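Local coordinates for uncharacterized protein (Bacteroides caccae, PDB 4L7A) that is of unknown function but, as a putative zinc-binding metallo-peptidase, probably cleaves peptide bonds with the help of a zinc ion, at residues A[39-44]-A[57-62]; A[46-51]-A[95-100]. All blocks are in the same frame, centred on the assembly; numbering follows the deposited sequence.

Contact 1 of 2, residues A[39-44]-A[57-62]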
# COMPACT_ATOMS: atom_id res chain seq x y z
N PHE A 39 14.36 5.60 -3.84
CA PHE A 39 13.80 6.00 -2.54
C PHE A 39 14.48 7.26 -2.01
O PHE A 39 15.64 7.24 -1.68
CB PHE A 39 14.02 4.84 -1.58
CG PHE A 39 13.32 4.94 -0.23
CD1 PHE A 39 13.76 5.80 0.75
CD2 PHE A 39 12.28 4.05 0.10
CE1 PHE A 39 13.17 5.82 1.98
CE2 PHE A 39 11.68 4.07 1.36
CZ PHE A 39 12.12 4.98 2.29
N LYS A 40 13.74 8.36 -1.91
CA LYS A 40 14.35 9.64 -1.55
C LYS A 40 13.94 10.11 -0.16
O LYS A 40 12.75 10.10 0.19
CB LYS A 40 13.97 10.70 -2.58
CG LYS A 40 14.36 10.37 -4.00
CD LYS A 40 14.35 11.63 -4.84
CE LYS A 40 14.55 11.33 -6.31
NZ LYS A 40 14.40 12.58 -7.08
N TYR A 41 14.93 10.49 0.64
CA TYR A 41 14.68 11.05 1.96
C TYR A 41 15.26 12.42 2.12
O TYR A 41 14.80 13.17 2.98
CB TYR A 41 15.19 10.14 3.04
CG TYR A 41 16.67 10.06 3.08
CD1 TYR A 41 17.35 9.23 2.21
CD2 TYR A 41 17.38 10.81 3.99
CE1 TYR A 41 18.75 9.17 2.24
CE2 TYR A 41 18.77 10.78 4.01
CZ TYR A 41 19.45 9.93 3.14
OH TYR A 41 20.80 9.92 3.17
N ARG A 42 16.24 12.77 1.30
CA ARG A 42 16.93 14.05 1.44
C ARG A 42 15.97 15.13 0.94
O ARG A 42 15.49 15.07 -0.19
CB ARG A 42 18.23 14.07 0.64
CG ARG A 42 19.39 13.18 1.19
CD ARG A 42 20.44 12.99 0.07
NE ARG A 42 21.65 12.26 0.44
CZ ARG A 42 22.66 12.79 1.09
NH1 ARG A 42 22.62 14.04 1.50
NH2 ARG A 42 23.70 12.04 1.39
N MSE A 43 15.75 16.13 1.77
CA MSE A 43 14.83 17.23 1.45
C MSE A 43 15.26 18.08 0.25
O MSE A 43 14.42 18.55 -0.54
CB MSE A 43 14.67 18.12 2.66
CG MSE A 43 13.97 17.41 3.82
SE MSE A 43 14.10 18.42 5.49
CE MSE A 43 15.77 17.65 6.23
N GLU A 44 16.56 18.28 0.12
CA GLU A 44 17.16 18.98 -1.00
C GLU A 44 16.85 18.34 -2.35
O GLU A 44 16.89 19.02 -3.34
CB GLU A 44 18.69 19.05 -0.80
CG GLU A 44 19.40 17.66 -0.86
CD GLU A 44 20.50 17.45 0.17
OE1 GLU A 44 21.47 18.25 0.19
OE2 GLU A 44 20.45 16.48 0.95
N THR A 57 12.54 16.31 7.70
CA THR A 57 12.41 14.87 7.59
C THR A 57 13.36 14.23 8.57
O THR A 57 14.55 14.45 8.48
CB THR A 57 12.74 14.45 6.13
OG1 THR A 57 11.83 15.15 5.24
CG2 THR A 57 12.61 12.96 5.94
N ASP A 58 12.84 13.43 9.51
CA ASP A 58 13.64 12.79 10.57
C ASP A 58 14.46 11.65 9.95
O ASP A 58 13.90 10.71 9.38
CB ASP A 58 12.63 12.28 11.62
CG ASP A 58 13.25 11.43 12.77
OD1 ASP A 58 14.28 10.74 12.65
OD2 ASP A 58 12.57 11.38 13.84
N PHE A 59 15.78 11.72 10.07
CA PHE A 59 16.65 10.75 9.42
C PHE A 59 16.51 9.30 9.93
O PHE A 59 16.31 8.40 9.14
CB PHE A 59 18.11 11.14 9.57
CG PHE A 59 19.08 10.11 9.00
CD1 PHE A 59 19.41 10.15 7.64
CD2 PHE A 59 19.65 9.15 9.79
CE1 PHE A 59 20.33 9.24 7.09
CE2 PHE A 59 20.58 8.25 9.25
CZ PHE A 59 20.92 8.30 7.89
N TRP A 60 16.65 9.07 11.22
CA TRP A 60 16.58 7.71 11.74
C TRP A 60 15.15 7.12 11.61
O TRP A 60 14.98 5.91 11.44
CB TRP A 60 17.09 7.66 13.18
CG TRP A 60 18.53 7.90 13.20
CD1 TRP A 60 19.16 9.03 13.63
CD2 TRP A 60 19.57 6.99 12.78
NE1 TRP A 60 20.50 8.89 13.50
CE2 TRP A 60 20.79 7.67 12.93
CE3 TRP A 60 19.58 5.71 12.24
CZ2 TRP A 60 22.02 7.09 12.61
CZ3 TRP A 60 20.79 5.13 11.90
CH2 TRP A 60 22.01 5.82 12.10
N LEU A 61 14.15 7.96 11.60
CA LEU A 61 12.85 7.45 11.25
C LEU A 61 12.73 7.06 9.73
O LEU A 61 12.02 6.10 9.39
CB LEU A 61 11.77 8.47 11.62
CG LEU A 61 10.31 8.06 11.35
CD1 LEU A 61 9.97 6.76 12.08
CD2 LEU A 61 9.41 9.20 11.82
N SER A 62 13.43 7.78 8.85
CA SER A 62 13.47 7.42 7.43
C SER A 62 14.10 6.04 7.23
O SER A 62 13.66 5.28 6.42
CB SER A 62 14.23 8.43 6.59
OG SER A 62 13.56 9.68 6.65
O HOH W 1 12.65 14.39 2.91
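F39, in strand 38-40, brings ring atom CZ to 4.4 Å from S62 O, a loose approach of an apolar ring to the first turn of helix 59-81. Y41, in the following turn, has CG in the crowded position between backbone N and carbonyl carbon (chi1 69°), which sets its ring alongside that of F59, both pointing the same way. Y41 CE2 meets F59 CD1 at 3.7 Å, at the edge of the F59 ring, the planes at 69°. Small S62 suits its place beside Y41 CB: its OG and N both donate to D58 O, while D58 N-caps the helix, OD1 accepting from L61 N. T57 OG1 donates to a water (2.6 Å) that donates to Y41 O (2.5 Å), and its other branch, CG2, packs 3.7 Å from Y41 O. R42 CG lies over one face of the Y41 ring, toward its rim. Exposed M43, a selenomethionine whose long, flexible chain can bend along T57, slides past it in the opposite direction, SE 3.4 Å from T57 N. In the fold, Y41 OH is hydrogen-bonded to D24 of helix 17-35, while S62 packs on L96 of strand 93-98 and T57 on M122 of strand 115-122.

Contact 2 of 2, residues A[46-51]-A[95-100]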
# COMPACT_ATOMS: atom_id res chain seq x y z
N ILE A 46 13.91 16.61 -3.06
CA ILE A 46 12.47 16.45 -3.17
C ILE A 46 11.84 17.81 -3.48
O ILE A 46 12.07 18.82 -2.82
CB ILE A 46 11.85 15.82 -1.87
CG1 ILE A 46 12.29 14.35 -1.76
CG2 ILE A 46 10.34 15.91 -1.93
CD1 ILE A 46 11.83 13.64 -0.56
N GLU A 47 10.98 17.80 -4.48
CA GLU A 47 10.29 19.00 -4.87
C GLU A 47 8.79 18.71 -4.84
O GLU A 47 8.30 17.84 -5.56
CB GLU A 47 10.83 19.42 -6.25
CG GLU A 47 9.85 19.97 -7.26
CD GLU A 47 10.56 20.35 -8.55
OE1 GLU A 47 11.80 20.55 -8.52
OE2 GLU A 47 9.88 20.43 -9.61
N SER A 48 8.06 19.41 -3.96
CA SER A 48 6.60 19.35 -3.95
C SER A 48 5.94 20.52 -3.28
O SER A 48 6.58 21.39 -2.71
CB SER A 48 6.04 18.01 -3.46
OG SER A 48 6.39 17.68 -2.15
N ASP A 49 4.63 20.56 -3.44
CA ASP A 49 3.80 21.48 -2.71
C ASP A 49 3.85 21.08 -1.23
O ASP A 49 4.16 19.95 -0.88
CB ASP A 49 2.38 21.43 -3.28
CG ASP A 49 2.36 21.83 -4.75
OD1 ASP A 49 3.07 22.80 -5.13
OD2 ASP A 49 1.67 21.15 -5.54
N TYR A 50 3.55 22.02 -0.36
CA TYR A 50 3.69 21.78 1.07
C TYR A 50 2.53 22.47 1.81
O TYR A 50 1.80 23.27 1.20
CB TYR A 50 5.07 22.32 1.56
CG TYR A 50 5.26 23.78 1.36
CD1 TYR A 50 5.65 24.24 0.15
CD2 TYR A 50 4.99 24.72 2.37
CE1 TYR A 50 5.79 25.56 -0.09
CE2 TYR A 50 5.09 26.02 2.16
CZ TYR A 50 5.50 26.45 0.89
OH TYR A 50 5.60 27.76 0.52
N THR A 51 2.40 22.20 3.12
CA THR A 51 1.47 22.90 3.97
C THR A 51 2.22 23.43 5.19
O THR A 51 3.42 23.22 5.29
CB THR A 51 0.31 21.99 4.41
OG1 THR A 51 0.77 21.02 5.38
CG2 THR A 51 -0.34 21.31 3.23
N HIS A 95 9.06 8.99 -1.98
CA HIS A 95 9.64 10.17 -1.29
C HIS A 95 9.15 10.11 0.12
O HIS A 95 7.98 9.84 0.32
CB HIS A 95 9.09 11.48 -1.82
CG HIS A 95 9.66 11.88 -3.14
ND1 HIS A 95 9.32 13.08 -3.74
CD2 HIS A 95 10.57 11.30 -3.94
CE1 HIS A 95 9.99 13.20 -4.88
NE2 HIS A 95 10.75 12.13 -5.02
N LEU A 96 10.00 10.36 1.08
CA LEU A 96 9.56 10.57 2.45
C LEU A 96 9.65 12.05 2.72
O LEU A 96 10.66 12.69 2.40
CB LEU A 96 10.45 9.85 3.45
CG LEU A 96 10.65 8.37 3.27
CD1 LEU A 96 11.34 7.81 4.51
CD2 LEU A 96 9.31 7.68 3.08
N ILE A 97 8.58 12.60 3.28
CA ILE A 97 8.52 13.99 3.67
C ILE A 97 8.04 14.07 5.09
O ILE A 97 7.13 13.36 5.50
CB ILE A 97 7.57 14.80 2.77
CG1 ILE A 97 8.12 14.82 1.36
CG2 ILE A 97 7.43 16.20 3.23
CD1 ILE A 97 7.17 15.58 0.33
N GLY A 98 8.65 14.96 5.87
CA GLY A 98 8.24 15.07 7.28
C GLY A 98 6.94 15.86 7.48
O GLY A 98 6.71 16.87 6.83
N SER A 99 6.10 15.39 8.41
CA SER A 99 4.90 16.08 8.78
C SER A 99 4.68 16.15 10.29
O SER A 99 5.01 15.22 11.03
CB SER A 99 3.72 15.36 8.15
OG SER A 99 2.55 16.13 8.27
N ALA A 100 4.11 17.27 10.74
CA ALA A 100 3.83 17.54 12.12
C ALA A 100 2.80 16.58 12.70
O ALA A 100 2.87 16.29 13.86
CB ALA A 100 3.37 18.96 12.29
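Segment 46-51 is an extended loop without regular structure that comes nearest to strand 93-98 at its start, where the CA atoms of I46 and H95 stand 7.1 Å apart. No hydrogen bond joins the two backbones, so side chains make the contact. The alternation of the strand turns H95 and I97 toward the loop and L96 away from it.

I46 and H95 reach for each other tip to tip. With I46 CG1 beside the backbone N and anti to the carbonyl carbon (chi1 -69°), that methylene sits over the middle of the imidazole, 3.9 Å from the ring centroid and 12° off the ring normal, a CH-pi contact. An alanine at H95 would remove the ring beneath I46 and would probably leave the start of the loop less firmly held on the sheet. Branching at CB lets the isoleucine do more than this: CG2 lies 3.5 Å from H95 ND1, and CD1, at the end of the straight chain, comes to 3.3 Å from L96 O. The same CG2 also touches I97, whose CD1 is 3.9 Å away, the two side chains crossing obliquely. Farther along the loop, S48 OG packs against I97 CD1 at 3.3 Å, close for a hydroxyl on a methyl; this oxygen also makes a weak hydrogen bond to D49 O.

H95 has K40 of strand 38-40 and K117 and T119 of strand 115-122 as further neighbours. The absence of any hydrogen bond across the segments leaves the fit to shape, with aliphatic carbons set against the ring, L96 O and S48 OG. Imidazole suits the place by offering a flat face to an aliphatic side chain, and the ammonium of K40, close to H95 NE2, would probably disfavour protonation of the ring.

The two contacts lie side by side, their centres 10 Å apart, on the same side of the chain's centre. Along the chain their segments alternate, in the order 39-44, 46-51, 57-62, 95-100, so the connection from strand 38-40 to helix 59-81 serves both. They share the mixed sheet, in which strands 38-40 and 93-98 are parallel neighbours: K40 O is probably hydrogen-bonded to L96 N at 2.9 Å, and T57 OG1 takes a weak bond from G98 N. Together they tie edge strand 38-40, its following loop and helix 59-81 to strand 93-98, within the putative metallo-peptidase family region.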